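Local coordinates for protein putative aminooxidase (Propionibacterium acnes, PDB 2BA9) that isomerises polyunsaturated fatty acids to conjugated products, making conjugated linoleic acid, and carries a bound flavin-adenine dinucleotide, at residues Met62-Ser66 against Thr189-Phe193; Trp161-Phe165 against Val181-Phe187; Ala167-Gly171 against Tyr369-His373. All blocks are in the same frame, centred on the assembly; numbering follows the deposited sequence.

Overall arrangement
The three contacts illustrate how chemistry follows place in a fold: contacts 1 and 3 border FAD, and contact 2 packs against both. Contact 1, partly buried, sets a loop against helix 187-195 through apolar side chains and water bridges. Contact 2 is buried; its helix 178-184 precedes helix 187-195, and it meets contact 1 where M190 SD lies 3.5 Å from W161 CD2. Within contact 2, two direct hydrogen bonds reinforce the packing. Contact 3, also buried and closest to the chain centre, joins helix 166-170 to strand 359-373 by aromatic packing and one direct hydrogen bond, Y370 OH to F168 O. F168 CZ links it to contact 1, 3.7 Å from both M62 SD and F193 CE2.

Contact 1 of 3, residues Met62-Ser66 against Thr189-Phe193; sequences MGVPS and TMMSF. With FAD (flavin-adenine dinucleotide), chain D.
The loop M62-S66 runs extended through V64 (phi/psi near -130/165), then turns at P65 and S66 (-60/-20 and -82/12), facing one side of the helical segment T189-F193; the CA atoms of V64 and S192 come closest, at 6.5 Å. M62, with chi1 p, chi2 t and chi3 p, brings SD to 3.6 Å from F193 CE2, an oblique Met-aromatic contact, while its backbone O sits 3.0 Å from N3 of FAD. V64, in the m rotamer, points toward the helix: CG1 is 3.5 Å from S192 CB and CG2 is 3.8 Å from T189 CG2. P65 CD touches S192 OG at 4.1 Å. S66 (chi1 p) binds two waters: water 1, 2.7 Å from S66 OG and 3.0 Å from S192 OG, and water 2, 2.8 Å from S66 OG and donating to T189 OG1 at 3.1 Å. S192 OG also bonds to V188 O, and T189 OG1 to D186 OD1. An apolar loop-on-helix seam with a water-bridged polar edge thus borders the flavin pocket.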
loop_
_atom_site.group_PDB
_atom_site.type_symbol
_atom_site.label_atom_id
_atom_site.label_comp_id
_atom_site.label_asym_id
_atom_site.label_seq_id
_atom_site.Cartn_x
_atom_site.Cartn_y
_atom_site.Cartn_z
ATOM N N MET A 62 -0.019 -1.051 10.394
ATOM C CA MET A 62 -1.350 -0.895 10.981
ATOM C C MET A 62 -2.528 -1.143 10.058
ATOM O O MET A 62 -2.396 -1.187 8.832
ATOM C CB MET A 62 -1.490 0.513 11.572
ATOM C CG MET A 62 -1.497 1.665 10.566
ATOM S SD MET A 62 -1.132 3.246 11.367
ATOM C CE MET A 62 0.653 3.120 11.615
ATOM N N GLY A 63 -3.691 -1.286 10.696
ATOM C CA GLY A 63 -4.991 -1.301 10.035
ATOM C C GLY A 63 -6.006 -0.527 10.865
ATOM O O GLY A 63 -5.666 0.068 11.896
ATOM N N VAL A 64 -7.249 -0.530 10.401
ATOM C CA VAL A 64 -8.371 0.064 11.132
ATOM C C VAL A 64 -9.468 -0.981 11.258
ATOM O O VAL A 64 -9.416 -2.001 10.556
ATOM C CB VAL A 64 -8.916 1.354 10.436
ATOM C CG1 VAL A 64 -8.010 2.547 10.736
ATOM C CG2 VAL A 64 -9.092 1.142 8.934
ATOM N N PRO A 65 -10.446 -0.754 12.174
ATOM C CA PRO A 65 -11.512 -1.730 12.428
ATOM C C PRO A 65 -12.359 -2.057 11.217
ATOM O O PRO A 65 -13.020 -3.090 11.212
ATOM C CB PRO A 65 -12.381 -1.058 13.502
ATOM C CG PRO A 65 -11.499 -0.063 14.145
ATOM C CD PRO A 65 -10.561 0.412 13.073
ATOM N N SER A 66 -12.349 -1.170 10.219
ATOM C CA SER A 66 -13.056 -1.408 8.954
ATOM C C SER A 66 -12.248 -2.294 7.976
ATOM O O SER A 66 -12.606 -2.410 6.812
ATOM C CB SER A 66 -13.458 -0.079 8.277
ATOM O OG SER A 66 -12.332 0.730 7.931
ATOM N N THR A 189 -12.443 5.723 7.774
ATOM C CA THR A 189 -11.049 5.367 8.004
ATOM C C THR A 189 -10.290 6.583 8.515
ATOM O O THR A 189 -9.565 6.484 9.503
ATOM C CB THR A 189 -10.407 4.800 6.724
ATOM O OG1 THR A 189 -11.163 3.658 6.303
ATOM C CG2 THR A 189 -8.965 4.389 6.950
ATOM N N MET A 190 -10.484 7.728 7.859
ATOM C CA MET A 190 -9.885 8.987 8.314
ATOM C C MET A 190 -10.205 9.216 9.786
ATOM O O MET A 190 -9.313 9.489 10.581
ATOM C CB MET A 190 -10.383 10.164 7.469
ATOM C CG MET A 190 -9.750 11.513 7.808
ATOM S SD MET A 190 -8.025 11.651 7.336
ATOM C CE MET A 190 -7.211 11.095 8.841
ATOM N N MET A 191 -11.474 9.071 10.151
ATOM C CA MET A 191 -11.884 9.239 11.548
ATOM C C MET A 191 -11.180 8.268 12.506
ATOM O O MET A 191 -10.738 8.668 13.592
ATOM C CB MET A 191 -13.400 9.120 11.672
ATOM C CG MET A 191 -14.158 10.242 10.983
ATOM S SD MET A 191 -13.661 11.896 11.490
ATOM C CE MET A 191 -12.486 12.304 10.189
ATOM N N SER A 192 -11.056 7.006 12.094
ATOM C CA SER A 192 -10.337 5.996 12.881
ATOM C C SER A 192 -8.868 6.379 13.106
ATOM O O SER A 192 -8.319 6.175 14.191
ATOM C CB SER A 192 -10.433 4.623 12.202
ATOM O OG SER A 192 -11.785 4.194 12.150
ATOM N N PHE A 193 -8.232 6.928 12.080
ATOM C CA PHE A 193 -6.886 7.510 12.246
ATOM C C PHE A 193 -6.908 8.688 13.208
ATOM O O PHE A 193 -6.039 8.789 14.059
ATOM C CB PHE A 193 -6.277 7.928 10.903
ATOM C CG PHE A 193 -5.399 6.877 10.305
ATOM C CD1 PHE A 193 -5.910 5.951 9.408
ATOM C CD2 PHE A 193 -4.063 6.797 10.666
ATOM C CE1 PHE A 193 -5.109 4.973 8.872
ATOM C CE2 PHE A 193 -3.259 5.837 10.137
ATOM C CZ PHE A 193 -3.776 4.918 9.233
HETATM P PA FAD D . 3.348 -6.675 -2.323
HETATM O O1A FAD D . 3.088 -6.547 -0.851
HETATM O O2A FAD D . 4.412 -5.770 -2.909
HETATM O O5B FAD D . 3.817 -8.176 -2.628
HETATM C C5B FAD D . 4.058 -8.521 -3.972
HETATM C C4B FAD D . 4.714 -9.883 -4.049
HETATM O O4B FAD D . 4.910 -10.220 -5.408
HETATM C C3B FAD D . 6.069 -9.907 -3.339
HETATM O O3B FAD D . 6.106 -10.966 -2.409
HETATM C C2B FAD D . 7.060 -10.062 -4.468
HETATM O O2B FAD D . 8.274 -10.696 -4.064
HETATM C C1B FAD D . 6.202 -10.767 -5.534
HETATM N N9A FAD D . 6.777 -10.558 -6.875
HETATM C C8A FAD D . 7.098 -9.358 -7.474
HETATM N N7A FAD D . 7.628 -9.610 -8.704
HETATM C C5A FAD D . 7.647 -10.958 -8.895
HETATM C C6A FAD D . 8.091 -11.778 -9.952
HETATM N N6A FAD D . 8.260 -11.229 -11.198
HETATM N N1A FAD D . 7.937 -13.156 -9.839
HETATM C C2A FAD D . 7.417 -13.732 -8.688
HETATM N N3A FAD D . 6.989 -12.912 -7.652
HETATM C C4A FAD D . 7.117 -11.559 -7.740
HETATM N N1 FAD D . -0.680 -1.166 4.164
HETATM C C2 FAD D . -1.739 -0.958 5.024
HETATM O O2 FAD D . -2.817 -1.515 4.816
HETATM N N3 FAD D . -1.593 -0.101 6.098
HETATM C C4 FAD D . -0.384 0.521 6.330
HETATM O O4 FAD D . -0.282 1.270 7.315
HETATM C C4X FAD D . 0.695 0.300 5.468
HETATM N N5 FAD D . 1.916 0.925 5.656
HETATM C C5X FAD D . 3.028 0.589 4.909
HETATM C C6 FAD D . 4.276 1.128 5.214
HETATM C C7 FAD D . 5.395 0.750 4.476
HETATM C C7M FAD D . 6.728 1.339 4.844
HETATM C C8 FAD D . 5.262 -0.156 3.428
HETATM C C8M FAD D . 6.434 -0.592 2.601
HETATM C C9 FAD D . 4.010 -0.685 3.128
HETATM C C9A FAD D . 2.878 -0.314 3.854
HETATM N N10 FAD D . 1.599 -0.819 3.555
HETATM C C10 FAD D . 0.536 -0.569 4.393
HETATM C "C1'" FAD D . 1.276 -1.331 2.192
HETATM C "C2'" FAD D . 1.149 -2.849 2.168
HETATM O "O2'" FAD D . 2.239 -3.487 2.823
HETATM C "C3'" FAD D . 1.056 -3.275 0.711
HETATM O "O3'" FAD D . 0.045 -2.505 0.056
HETATM C "C4'" FAD D . 0.771 -4.764 0.596
HETATM O "O4'" FAD D . 1.896 -5.537 0.996
HETATM C "C5'" FAD D . 0.362 -5.067 -0.839
HETATM O "O5'" FAD D . 0.387 -6.448 -1.065
HETATM P P FAD D . 0.554 -7.017 -2.573
HETATM O O1P FAD D . 0.616 -8.533 -2.561
HETATM O O2P FAD D . -0.583 -6.499 -3.384
HETATM O O3P FAD D . 1.963 -6.469 -3.111
HETATM O O HOH W 1 -12.642 2.128 10.204
HETATM O O HOH W 2 -12.920 1.271 5.287
#

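Contact 2 of 3, residues Trp161-Phe165 against Val181-Phe187; sequences WINPF and VLKYLDF. With NA (sodium ion), chain B.
At the apolar centre, L185 (chi1 m, chi2 t) points into the bend formed by W161-F165, its CD1 4.0 Å from F165 CB and its CD2 4.1 Å from P164 CB. Beside it, V181 CG2 lies over one face of the F165 ring, 4.0 Å from the centroid in a CH-pi contact, and V181 CG1 is 3.5 Å from W161 CD1. The nearest CA pairs, W161 with L185 at 7.3 Å and F165 with V181 at 7.5 Å, place the segments in opposite directions. The chi1 of W161, -106° and between wells, carries the indole to the helix, NE1 3.8 Å from L182 CD2 and CH2 4.1 Å from F187 CD1. F165 CD1 (chi1 t) and Y184 CD2 meet edge to edge at 3.8 Å. Two hydrogen bonds flank this packing: W161 NE1 to L185 O, 3.0 Å, and Y184 OH to P164 O, 2.8 Å. Helix 178-184 ends here, L185 centring an inverse gamma turn and D186 N-capping helix 187-195. Farther out, K183 O binds sodium at 2.5 Å alongside E410 and three waters, one donating to D186 OD2. Aromatic polar groups thus satisfy buried carbonyls, whereas the K183 carbonyl, outside this packing, binds a hydrated cation.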
loop_
_atom_site.group_PDB
_atom_site.type_symbol
_atom_site.label_atom_id
_atom_site.label_comp_id
_atom_site.label_asym_id
_atom_site.label_seq_id
_atom_site.Cartn_x
_atom_site.Cartn_y
_atom_site.Cartn_z
ATOM N N TRP A 161 -6.045 14.862 6.356
ATOM C CA TRP A 161 -5.858 13.727 5.433
ATOM C C TRP A 161 -4.400 13.423 5.088
ATOM O O TRP A 161 -4.060 12.293 4.762
ATOM C CB TRP A 161 -6.642 13.982 4.134
ATOM C CG TRP A 161 -7.884 13.165 4.006
ATOM C CD1 TRP A 161 -8.012 11.982 3.358
ATOM C CD2 TRP A 161 -9.180 13.482 4.527
ATOM N NE1 TRP A 161 -9.298 11.529 3.442
ATOM C CE2 TRP A 161 -10.041 12.430 4.160
ATOM C CE3 TRP A 161 -9.693 14.545 5.279
ATOM C CZ2 TRP A 161 -11.394 12.418 4.504
ATOM C CZ3 TRP A 161 -11.030 14.528 5.627
ATOM C CH2 TRP A 161 -11.866 13.466 5.247
ATOM N N ILE A 162 -3.548 14.433 5.173
ATOM C CA ILE A 162 -2.191 14.320 4.671
ATOM C C ILE A 162 -1.296 13.412 5.519
ATOM O O ILE A 162 -0.439 12.724 4.985
ATOM C CB ILE A 162 -1.536 15.695 4.504
ATOM C CG1 ILE A 162 -0.305 15.592 3.583
ATOM C CG2 ILE A 162 -1.196 16.316 5.859
ATOM C CD1 ILE A 162 0.288 16.934 3.228
ATOM N N ASN A 163 -1.503 13.410 6.829
ATOM C CA ASN A 163 -0.594 12.722 7.740
ATOM C C ASN A 163 -0.580 11.186 7.572
ATOM O O ASN A 163 0.490 10.581 7.522
ATOM C CB ASN A 163 -0.898 13.143 9.179
ATOM C CG ASN A 163 -0.785 14.640 9.381
ATOM O OD1 ASN A 163 0.221 15.245 9.008
ATOM N ND2 ASN A 163 -1.816 15.254 9.970
ATOM N N PRO A 164 -1.762 10.543 7.462
ATOM C CA PRO A 164 -1.782 9.120 7.106
ATOM C C PRO A 164 -1.666 8.834 5.610
ATOM O O PRO A 164 -1.849 7.685 5.191
ATOM C CB PRO A 164 -3.162 8.661 7.592
ATOM C CG PRO A 164 -3.802 9.816 8.218
ATOM C CD PRO A 164 -3.124 11.026 7.693
ATOM N N PHE A 165 -1.398 9.860 4.802
ATOM C CA PHE A 165 -1.305 9.642 3.369
ATOM C C PHE A 165 0.101 9.860 2.835
ATOM O O PHE A 165 0.784 8.890 2.495
ATOM C CB PHE A 165 -2.328 10.474 2.589
ATOM C CG PHE A 165 -2.468 10.031 1.163
ATOM C CD1 PHE A 165 -3.282 8.944 0.844
ATOM C CD2 PHE A 165 -1.731 10.645 0.151
ATOM C CE1 PHE A 165 -3.392 8.498 -0.466
ATOM C CE2 PHE A 165 -1.845 10.211 -1.163
ATOM C CZ PHE A 165 -2.685 9.143 -1.479
ATOM N N VAL A 181 -7.062 8.464 -2.775
ATOM C CA VAL A 181 -7.014 8.968 -1.396
ATOM C C VAL A 181 -8.235 8.489 -0.628
ATOM O O VAL A 181 -8.104 7.948 0.477
ATOM C CB VAL A 181 -6.958 10.520 -1.337
ATOM C CG1 VAL A 181 -6.975 11.022 0.148
ATOM C CG2 VAL A 181 -5.726 11.058 -2.135
ATOM N N LEU A 182 -9.405 8.674 -1.250
ATOM C CA LEU A 182 -10.690 8.486 -0.596
ATOM C C LEU A 182 -11.174 7.021 -0.551
ATOM O O LEU A 182 -12.084 6.690 0.222
ATOM C CB LEU A 182 -11.724 9.428 -1.222
ATOM C CG LEU A 182 -11.429 10.909 -0.904
ATOM C CD1 LEU A 182 -12.190 11.868 -1.814
ATOM C CD2 LEU A 182 -11.739 11.198 0.575
ATOM N N LYS A 183 -10.549 6.155 -1.350
ATOM C CA LYS A 183 -10.747 4.701 -1.254
ATOM C C LYS A 183 -9.969 4.099 -0.080
ATOM O O LYS A 183 -10.431 3.138 0.536
ATOM C CB LYS A 183 -10.391 3.994 -2.578
ATOM C CG LYS A 183 -11.458 4.201 -3.653
ATOM C CD LYS A 183 -11.152 3.505 -4.976
ATOM C CE LYS A 183 -12.142 3.934 -6.042
ATOM N NZ LYS A 183 -13.580 3.656 -5.676
ATOM N N TYR A 184 -8.801 4.659 0.224
ATOM C CA TYR A 184 -8.058 4.353 1.452
ATOM C C TYR A 184 -8.624 5.144 2.631
ATOM O O TYR A 184 -9.278 4.579 3.530
ATOM C CB TYR A 184 -6.561 4.642 1.233
ATOM C CG TYR A 184 -5.699 4.854 2.468
ATOM C CD1 TYR A 184 -5.962 4.188 3.666
ATOM C CD2 TYR A 184 -4.597 5.705 2.420
ATOM C CE1 TYR A 184 -5.187 4.399 4.773
ATOM C CE2 TYR A 184 -3.797 5.905 3.523
ATOM C CZ TYR A 184 -4.090 5.247 4.700
ATOM O OH TYR A 184 -3.312 5.432 5.819
ATOM N N LEU A 185 -8.403 6.450 2.625
ATOM C CA LEU A 185 -8.937 7.309 3.680
ATOM C C LEU A 185 -10.348 7.744 3.333
ATOM O O LEU A 185 -10.613 8.911 3.045
ATOM C CB LEU A 185 -8.030 8.510 3.932
ATOM C CG LEU A 185 -6.682 8.205 4.598
ATOM C CD1 LEU A 185 -5.754 9.395 4.455
ATOM C CD2 LEU A 185 -6.843 7.847 6.067
ATOM N N ASP A 186 -11.268 6.788 3.355
ATOM C CA ASP A 186 -12.675 7.128 3.279
ATOM C C ASP A 186 -13.038 7.756 4.615
ATOM O O ASP A 186 -12.224 7.745 5.558
ATOM C CB ASP A 186 -13.568 5.932 2.909
ATOM C CG ASP A 186 -13.482 4.769 3.883
ATOM O OD1 ASP A 186 -12.711 4.795 4.859
ATOM O OD2 ASP A 186 -14.203 3.778 3.632
ATOM N N PHE A 187 -14.205 8.364 4.704
ATOM C CA PHE A 187 -14.469 9.191 5.879
ATOM C C PHE A 187 -14.333 8.387 7.185
ATOM O O PHE A 187 -13.798 8.882 8.165
ATOM C CB PHE A 187 -15.826 9.878 5.793
ATOM C CG PHE A 187 -15.995 10.978 6.794
ATOM C CD1 PHE A 187 -15.523 12.256 6.522
ATOM C CD2 PHE A 187 -16.590 10.726 8.019
ATOM C CE1 PHE A 187 -15.660 13.272 7.455
ATOM C CE2 PHE A 187 -16.742 11.731 8.947
ATOM C CZ PHE A 187 -16.264 13.006 8.672
HETATM NA NA NA B . -11.830 1.235 1.377
HETATM O O HOH W 3 -10.854 2.232 3.255
HETATM O O HOH W 4 -13.352 2.715 1.481
HETATM O O HOH W 5 -12.276 0.746 -0.941
#

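Contact 3 of 3, residues Ala167-Gly171 against Tyr369-His373; sequences AFGYG and YYFPH. With FAD (flavin-adenine dinucleotide), chain D.
Y170 slides its ring past that of Y370, planes at 29° and centroids 5.2 Å apart, so the two barely overlap; the edge of Y170 meets the face of F371 in a T-shaped pair, planes at 88° and centroids 5.7 Å apart. In this aromatic cluster Y170 has chi1 m, and Y370 and F371 chi1 t. The backbones come closest at Y170 and F371, CA to CA 6.0 Å. A167-Y170 is a weakly bonded helix with a pi-type turn, left at G171, and Y370 OH donates to F168 O at 2.7 Å. G169 has positive phi, and its O stands 3.2 Å from Y370 CD2; a CB on G169 would crowd the same ring. The positive phi of F371 is an irregularity in strand 359-373, and F371 O accepts from H373 ND1 at 2.7 Å. Three side chains border the flavin: Y370 CE1 is 3.3 Å from FAD C9, F168 CE2 3.5 Å from FAD O4, and Y170 OH 3.9 Å from FAD C10, while Y170 OH bonds to G406 O. Strand 359-373, at an edge of the mixed sheet, pairs with strand 277-288; helix 166-170 packs against strand 359-373, with Y184 of helix 178-184 meeting the Y170 ring.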
loop_
_atom_site.group_PDB
_atom_site.type_symbol
_atom_site.label_atom_id
_atom_site.label_comp_id
_atom_site.label_asym_id
_atom_site.label_seq_id
_atom_site.Cartn_x
_atom_site.Cartn_y
_atom_site.Cartn_z
ATOM N N ALA A 167 2.912 11.023 4.367
ATOM C CA ALA A 167 3.897 10.445 5.292
ATOM C C ALA A 167 4.005 8.920 5.158
ATOM O O ALA A 167 5.096 8.352 5.312
ATOM C CB ALA A 167 3.543 10.823 6.732
ATOM N N PHE A 168 2.868 8.276 4.878
ATOM C CA PHE A 168 2.789 6.816 4.638
ATOM C C PHE A 168 3.221 6.467 3.212
ATOM O O PHE A 168 3.058 5.332 2.767
ATOM C CB PHE A 168 1.369 6.270 4.884
ATOM C CG PHE A 168 1.014 6.073 6.341
ATOM C CD1 PHE A 168 1.118 7.113 7.242
ATOM C CD2 PHE A 168 0.525 4.852 6.785
ATOM C CE1 PHE A 168 0.777 6.940 8.578
ATOM C CE2 PHE A 168 0.157 4.669 8.109
ATOM C CZ PHE A 168 0.280 5.725 9.015
ATOM N N GLY A 169 3.762 7.447 2.497
ATOM C CA GLY A 169 4.523 7.191 1.297
ATOM C C GLY A 169 3.709 7.178 0.034
ATOM O O GLY A 169 4.221 6.855 -1.037
ATOM N N TYR A 170 2.457 7.581 0.158
ATOM C CA TYR A 170 1.522 7.544 -0.953
ATOM C C TYR A 170 1.634 8.748 -1.881
ATOM O O TYR A 170 0.961 8.804 -2.903
ATOM C CB TYR A 170 0.098 7.403 -0.417
ATOM C CG TYR A 170 -0.143 6.094 0.308
ATOM C CD1 TYR A 170 -0.011 4.874 -0.371
ATOM C CD2 TYR A 170 -0.512 6.064 1.653
ATOM C CE1 TYR A 170 -0.232 3.658 0.267
ATOM C CE2 TYR A 170 -0.748 4.840 2.317
ATOM C CZ TYR A 170 -0.597 3.636 1.609
ATOM O OH TYR A 170 -0.818 2.412 2.219
ATOM N N GLY A 171 2.480 9.709 -1.549
ATOM C CA GLY A 171 2.716 10.823 -2.455
ATOM C C GLY A 171 1.920 12.046 -2.088
ATOM O O GLY A 171 1.411 12.145 -0.983
ATOM N N TYR A 369 9.153 -0.638 -3.907
ATOM C CA TYR A 369 8.267 -0.357 -5.032
ATOM C C TYR A 369 6.901 -0.172 -4.396
ATOM O O TYR A 369 6.301 -1.121 -3.850
ATOM C CB TYR A 369 8.248 -1.503 -6.028
ATOM C CG TYR A 369 7.256 -1.344 -7.151
ATOM C CD1 TYR A 369 7.619 -0.747 -8.356
ATOM C CD2 TYR A 369 5.949 -1.815 -7.022
ATOM C CE1 TYR A 369 6.697 -0.631 -9.409
ATOM C CE2 TYR A 369 5.031 -1.692 -8.057
ATOM C CZ TYR A 369 5.409 -1.096 -9.234
ATOM O OH TYR A 369 4.489 -0.985 -10.245
ATOM N N TYR A 370 6.427 1.062 -4.455
ATOM C CA TYR A 370 5.339 1.492 -3.613
ATOM C C TYR A 370 4.288 2.202 -4.436
ATOM O O TYR A 370 4.597 2.879 -5.424
ATOM C CB TYR A 370 5.874 2.433 -2.532
ATOM C CG TYR A 370 4.987 2.528 -1.309
ATOM C CD1 TYR A 370 4.850 1.450 -0.450
ATOM C CD2 TYR A 370 4.297 3.694 -1.013
ATOM C CE1 TYR A 370 4.037 1.522 0.670
ATOM C CE2 TYR A 370 3.479 3.779 0.115
ATOM C CZ TYR A 370 3.361 2.681 0.953
ATOM O OH TYR A 370 2.575 2.740 2.059
ATOM N N PHE A 371 3.050 2.025 -4.001
ATOM C CA PHE A 371 1.884 2.702 -4.545
ATOM C C PHE A 371 1.874 2.865 -6.058
ATOM O O PHE A 371 1.953 3.987 -6.552
ATOM C CB PHE A 371 1.698 4.070 -3.856
ATOM C CG PHE A 371 0.428 4.794 -4.264
ATOM C CD1 PHE A 371 -0.771 4.098 -4.459
ATOM C CD2 PHE A 371 0.433 6.161 -4.459
ATOM C CE1 PHE A 371 -1.947 4.758 -4.810
ATOM C CE2 PHE A 371 -0.738 6.836 -4.842
ATOM C CZ PHE A 371 -1.933 6.127 -5.009
ATOM N N PRO A 372 1.759 1.746 -6.803
ATOM C CA PRO A 372 1.556 1.932 -8.232
ATOM C C PRO A 372 0.223 2.615 -8.471
ATOM O O PRO A 372 -0.783 2.273 -7.843
ATOM C CB PRO A 372 1.528 0.500 -8.787
ATOM C CG PRO A 372 1.124 -0.355 -7.597
ATOM C CD PRO A 372 1.789 0.320 -6.427
ATOM N N HIS A 373 0.221 3.580 -9.373
ATOM C CA HIS A 373 -0.987 4.300 -9.718
ATOM C C HIS A 373 -0.800 4.979 -11.078
ATOM O O HIS A 373 0.271 4.881 -11.686
ATOM C CB HIS A 373 -1.330 5.315 -8.628
ATOM C CG HIS A 373 -0.309 6.388 -8.441
ATOM N ND1 HIS A 373 0.883 6.177 -7.773
ATOM C CD2 HIS A 373 -0.320 7.694 -8.786
ATOM C CE1 HIS A 373 1.568 7.305 -7.735
ATOM N NE2 HIS A 373 0.864 8.241 -8.343
HETATM P PA FAD D . 3.348 -6.675 -2.323
HETATM O O1A FAD D . 3.088 -6.547 -0.851
HETATM O O2A FAD D . 4.412 -5.770 -2.909
HETATM O O5B FAD D . 3.817 -8.176 -2.628
HETATM C C5B FAD D . 4.058 -8.521 -3.972
HETATM C C4B FAD D . 4.714 -9.883 -4.049
HETATM O O4B FAD D . 4.910 -10.220 -5.408
HETATM C C3B FAD D . 6.069 -9.907 -3.339
HETATM O O3B FAD D . 6.106 -10.966 -2.409
HETATM C C2B FAD D . 7.060 -10.062 -4.468
HETATM O O2B FAD D . 8.274 -10.696 -4.064
HETATM C C1B FAD D . 6.202 -10.767 -5.534
HETATM N N9A FAD D . 6.777 -10.558 -6.875
HETATM C C8A FAD D . 7.098 -9.358 -7.474
HETATM N N7A FAD D . 7.628 -9.610 -8.704
HETATM C C5A FAD D . 7.647 -10.958 -8.895
HETATM C C6A FAD D . 8.091 -11.778 -9.952
HETATM N N6A FAD D . 8.260 -11.229 -11.198
HETATM N N1A FAD D . 7.937 -13.156 -9.839
HETATM C C2A FAD D . 7.417 -13.732 -8.688
HETATM N N3A FAD D . 6.989 -12.912 -7.652
HETATM C C4A FAD D . 7.117 -11.559 -7.740
HETATM N N1 FAD D . -0.680 -1.166 4.164
HETATM C C2 FAD D . -1.739 -0.958 5.024
HETATM O O2 FAD D . -2.817 -1.515 4.816
HETATM N N3 FAD D . -1.593 -0.101 6.098
HETATM C C4 FAD D . -0.384 0.521 6.330
HETATM O O4 FAD D . -0.282 1.270 7.315
HETATM C C4X FAD D . 0.695 0.300 5.468
HETATM N N5 FAD D . 1.916 0.925 5.656
HETATM C C5X FAD D . 3.028 0.589 4.909
HETATM C C6 FAD D . 4.276 1.128 5.214
HETATM C C7 FAD D . 5.395 0.750 4.476
HETATM C C7M FAD D . 6.728 1.339 4.844
HETATM C C8 FAD D . 5.262 -0.156 3.428
HETATM C C8M FAD D . 6.434 -0.592 2.601
HETATM C C9 FAD D . 4.010 -0.685 3.128
HETATM C C9A FAD D . 2.878 -0.314 3.854
HETATM N N10 FAD D . 1.599 -0.819 3.555
HETATM C C10 FAD D . 0.536 -0.569 4.393
HETATM C "C1'" FAD D . 1.276 -1.331 2.192
HETATM C "C2'" FAD D . 1.149 -2.849 2.168
HETATM O "O2'" FAD D . 2.239 -3.487 2.823
HETATM C "C3'" FAD D . 1.056 -3.275 0.711
HETATM O "O3'" FAD D . 0.045 -2.505 0.056
HETATM C "C4'" FAD D . 0.771 -4.764 0.596
HETATM O "O4'" FAD D . 1.896 -5.537 0.996
HETATM C "C5'" FAD D . 0.362 -5.067 -0.839
HETATM O "O5'" FAD D . 0.387 -6.448 -1.065
HETATM P P FAD D . 0.554 -7.017 -2.573
HETATM O O1P FAD D . 0.616 -8.533 -2.561
HETATM O O2P FAD D . -0.583 -6.499 -3.384
HETATM O O3P FAD D . 1.963 -6.469 -3.111
#